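Local coordinates for arginine 3rd transport system periplasmic binding protein (Legionella pneumophila subsp. pneumophila str. Philadelphia 1, PDB 3KZG) that probably binds arginine in the periplasm as the solute-binding component of a bacterial amino acid transport system, at residues 82-87 with 193-198. Residues are numbered along the deposited sequence; the frame is centred on the assembly and turned at random.
Sequences IFSLPY and YSIMAN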
loop_
_atom_site.group_PDB
_atom_site.type_symbol
_atom_site.label_atom_id
_atom_site.label_comp_id
_atom_site.label_asym_id
_atom_site.label_seq_id
_atom_site.Cartn_x
_atom_site.Cartn_y
_atom_site.Cartn_z
ATOM N N ILE A 82 -31.131 -15.712 -6.408
ATOM C CA ILE A 82 -30.365 -15.106 -5.341
ATOM C C ILE A 82 -29.017 -14.752 -5.952
ATOM O O ILE A 82 -28.584 -15.361 -6.944
ATOM C CB ILE A 82 -30.182 -16.047 -4.123
ATOM C CG1 ILE A 82 -29.536 -17.366 -4.552
ATOM C CG2 ILE A 82 -31.535 -16.278 -3.456
ATOM C CD1 ILE A 82 -29.219 -18.297 -3.395
ATOM N N PHE A 83 -28.366 -13.752 -5.367
ATOM C CA PHE A 83 -27.081 -13.281 -5.857
ATOM C C PHE A 83 -25.982 -13.375 -4.806
ATOM O O PHE A 83 -26.249 -13.396 -3.604
ATOM C CB PHE A 83 -27.217 -11.826 -6.304
ATOM C CG PHE A 83 -28.083 -11.643 -7.516
ATOM C CD1 PHE A 83 -27.558 -11.812 -8.792
ATOM C CD2 PHE A 83 -29.422 -11.289 -7.383
ATOM C CE1 PHE A 83 -28.355 -11.625 -9.923
ATOM C CE2 PHE A 83 -30.225 -11.102 -8.504
ATOM C CZ PHE A 83 -29.689 -11.270 -9.778
ATOM N N SER A 84 -24.744 -13.441 -5.269
ATOM C CA SER A 84 -23.610 -13.478 -4.369
ATOM C C SER A 84 -23.326 -12.012 -4.099
ATOM O O SER A 84 -24.042 -11.131 -4.584
ATOM C CB SER A 84 -22.394 -14.077 -5.066
ATOM O OG SER A 84 -21.971 -13.209 -6.103
ATOM N N LEU A 85 -22.281 -11.742 -3.329
ATOM C CA LEU A 85 -21.908 -10.358 -3.092
ATOM C C LEU A 85 -21.507 -9.843 -4.475
ATOM O O LEU A 85 -20.968 -10.596 -5.292
ATOM C CB LEU A 85 -20.701 -10.281 -2.155
ATOM C CG LEU A 85 -20.863 -10.921 -0.773
ATOM C CD1 LEU A 85 -19.535 -10.867 -0.017
ATOM C CD2 LEU A 85 -21.958 -10.198 -0.011
ATOM N N PRO A 86 -21.788 -8.570 -4.770
ATOM C CA PRO A 86 -21.396 -8.067 -6.090
ATOM C C PRO A 86 -19.871 -8.046 -6.142
ATOM O O PRO A 86 -19.222 -7.809 -5.120
ATOM C CB PRO A 86 -22.011 -6.670 -6.123
ATOM C CG PRO A 86 -21.966 -6.254 -4.672
ATOM C CD PRO A 86 -22.384 -7.506 -3.941
ATOM N N TYR A 87 -19.296 -8.321 -7.310
ATOM C CA TYR A 87 -17.840 -8.321 -7.449
ATOM C C TYR A 87 -17.377 -7.112 -8.231
ATOM O O TYR A 87 -16.188 -6.957 -8.502
ATOM C CB TYR A 87 -17.355 -9.590 -8.164
ATOM C CG TYR A 87 -17.999 -9.862 -9.517
ATOM C CD1 TYR A 87 -17.598 -9.180 -10.669
ATOM C CD2 TYR A 87 -18.995 -10.831 -9.643
ATOM C CE1 TYR A 87 -18.181 -9.469 -11.921
ATOM C CE2 TYR A 87 -19.576 -11.119 -10.878
ATOM C CZ TYR A 87 -19.172 -10.446 -12.007
ATOM O OH TYR A 87 -19.762 -10.754 -13.222
ATOM N N TYR A 193 -22.560 -6.153 -10.388
ATOM C CA TYR A 193 -22.522 -7.402 -11.139
ATOM C C TYR A 193 -22.265 -8.493 -10.118
ATOM O O TYR A 193 -21.415 -8.349 -9.238
ATOM C CB TYR A 193 -21.406 -7.392 -12.197
ATOM C CG TYR A 193 -21.569 -6.333 -13.273
ATOM C CD1 TYR A 193 -22.747 -6.237 -14.010
ATOM C CD2 TYR A 193 -20.543 -5.420 -13.546
ATOM C CE1 TYR A 193 -22.908 -5.255 -14.989
ATOM C CE2 TYR A 193 -20.692 -4.437 -14.527
ATOM C CZ TYR A 193 -21.880 -4.360 -15.242
ATOM O OH TYR A 193 -22.045 -3.385 -16.200
ATOM N N SER A 194 -23.001 -9.591 -10.236
ATOM C CA SER A 194 -22.869 -10.673 -9.275
ATOM C C SER A 194 -23.100 -12.061 -9.859
ATOM O O SER A 194 -23.588 -12.208 -10.979
ATOM C CB SER A 194 -23.848 -10.428 -8.122
ATOM O OG SER A 194 -24.121 -11.621 -7.414
ATOM N N ILE A 195 -22.734 -13.074 -9.085
ATOM C CA ILE A 195 -22.913 -14.464 -9.482
ATOM C C ILE A 195 -24.337 -14.835 -9.058
ATOM O O ILE A 195 -24.711 -14.670 -7.896
ATOM C CB ILE A 195 -21.860 -15.348 -8.788
ATOM C CG1 ILE A 195 -20.463 -14.927 -9.270
ATOM C CG2 ILE A 195 -22.096 -16.820 -9.099
ATOM C CD1 ILE A 195 -19.335 -15.666 -8.607
HETATM N N MSE A 196 -25.128 -15.323 -10.010
HETATM C CA MSE A 196 -26.525 -15.667 -9.771
HETATM C C MSE A 196 -26.774 -17.160 -9.586
HETATM O O MSE A 196 -26.081 -17.999 -10.157
HETATM C CB MSE A 196 -27.353 -15.134 -10.936
HETATM C CG MSE A 196 -28.843 -15.037 -10.707
HETATM SE SE MSE A 196 -29.635 -14.147 -12.229
HETATM C CE MSE A 196 -29.375 -15.577 -13.544
ATOM N N ALA A 197 -27.766 -17.486 -8.768
ATOM C CA ALA A 197 -28.089 -18.879 -8.516
ATOM C C ALA A 197 -29.548 -19.021 -8.121
ATOM O O ALA A 197 -30.247 -18.023 -7.924
ATOM C CB ALA A 197 -27.187 -19.428 -7.417
ATOM N N ASN A 198 -30.016 -20.263 -8.032
ATOM C CA ASN A 198 -31.395 -20.521 -7.637
ATOM C C ASN A 198 -31.475 -20.338 -6.118
ATOM O O ASN A 198 -30.499 -20.575 -5.408
ATOM C CB ASN A 198 -31.807 -21.943 -8.046
ATOM C CG ASN A 198 -31.933 -22.102 -9.557
ATOM O OD1 ASN A 198 -31.258 -22.933 -10.168
ATOM N ND2 ASN A 198 -32.797 -21.297 -10.163
HETATM O O HOH W 1 -22.369 -11.702 -13.570
#
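A short two-stranded antiparallel ribbon, Ile82-Phe83 with Met196-Ala197, continues into two paired loop segments bridged by serine hydroxyls within one lobe of this periplasmic binding protein. Ile82 and Ala197 form the hydrogen-bonded pair. Ile82 N gives to Ala197 O at 2.9 Å, and Ala197 N returns a bond to Ile82 O. Their side chains share one face and both rest on Ile205 of helix 202-217. Phe83 and Met196, a selenomethionine, form the non-hydrogen-bonded pair, with their side chains on the other face. These side chains lie side by side and point the same way. Met196 CG is anti to the backbone N (chi1 -163°) and lies 3.5 Å from Phe83 CE1. SE sits obliquely to the ring, 4.5 Å from its centroid, in a Met-aromatic contact.

Next along the pairing, Ser84 N bonds Ile195 O, and the two serine hydroxyls add bonds of their own. Ser84 OG stands between its own N and carbonyl carbon (chi1 66°). There it accepts a hydrogen bond from Ile195 N at 3.1 Å and donates to Leu85 O. Ser194 OG donates to Ser84 O at 2.9 Å, from above the carbonyl plane. Tyr87 N bonds Tyr193 O at 2.9 Å. The Tyr87 ring folds back over this link: Tyr193 O lies 3.5 Å above one face, toward the rim, and Tyr193 CB makes an off-centre CH-pi contact. A water joins Tyr87 OH to Ser194 O, and Asp30 adds a weak bond to the same hydroxyl.

Two bonds grip Ser84 OG, one accepted and one donated, which should fix its rotation. The buried serine hydroxyls thus add side-chain bonds to the backbone ones between the segments.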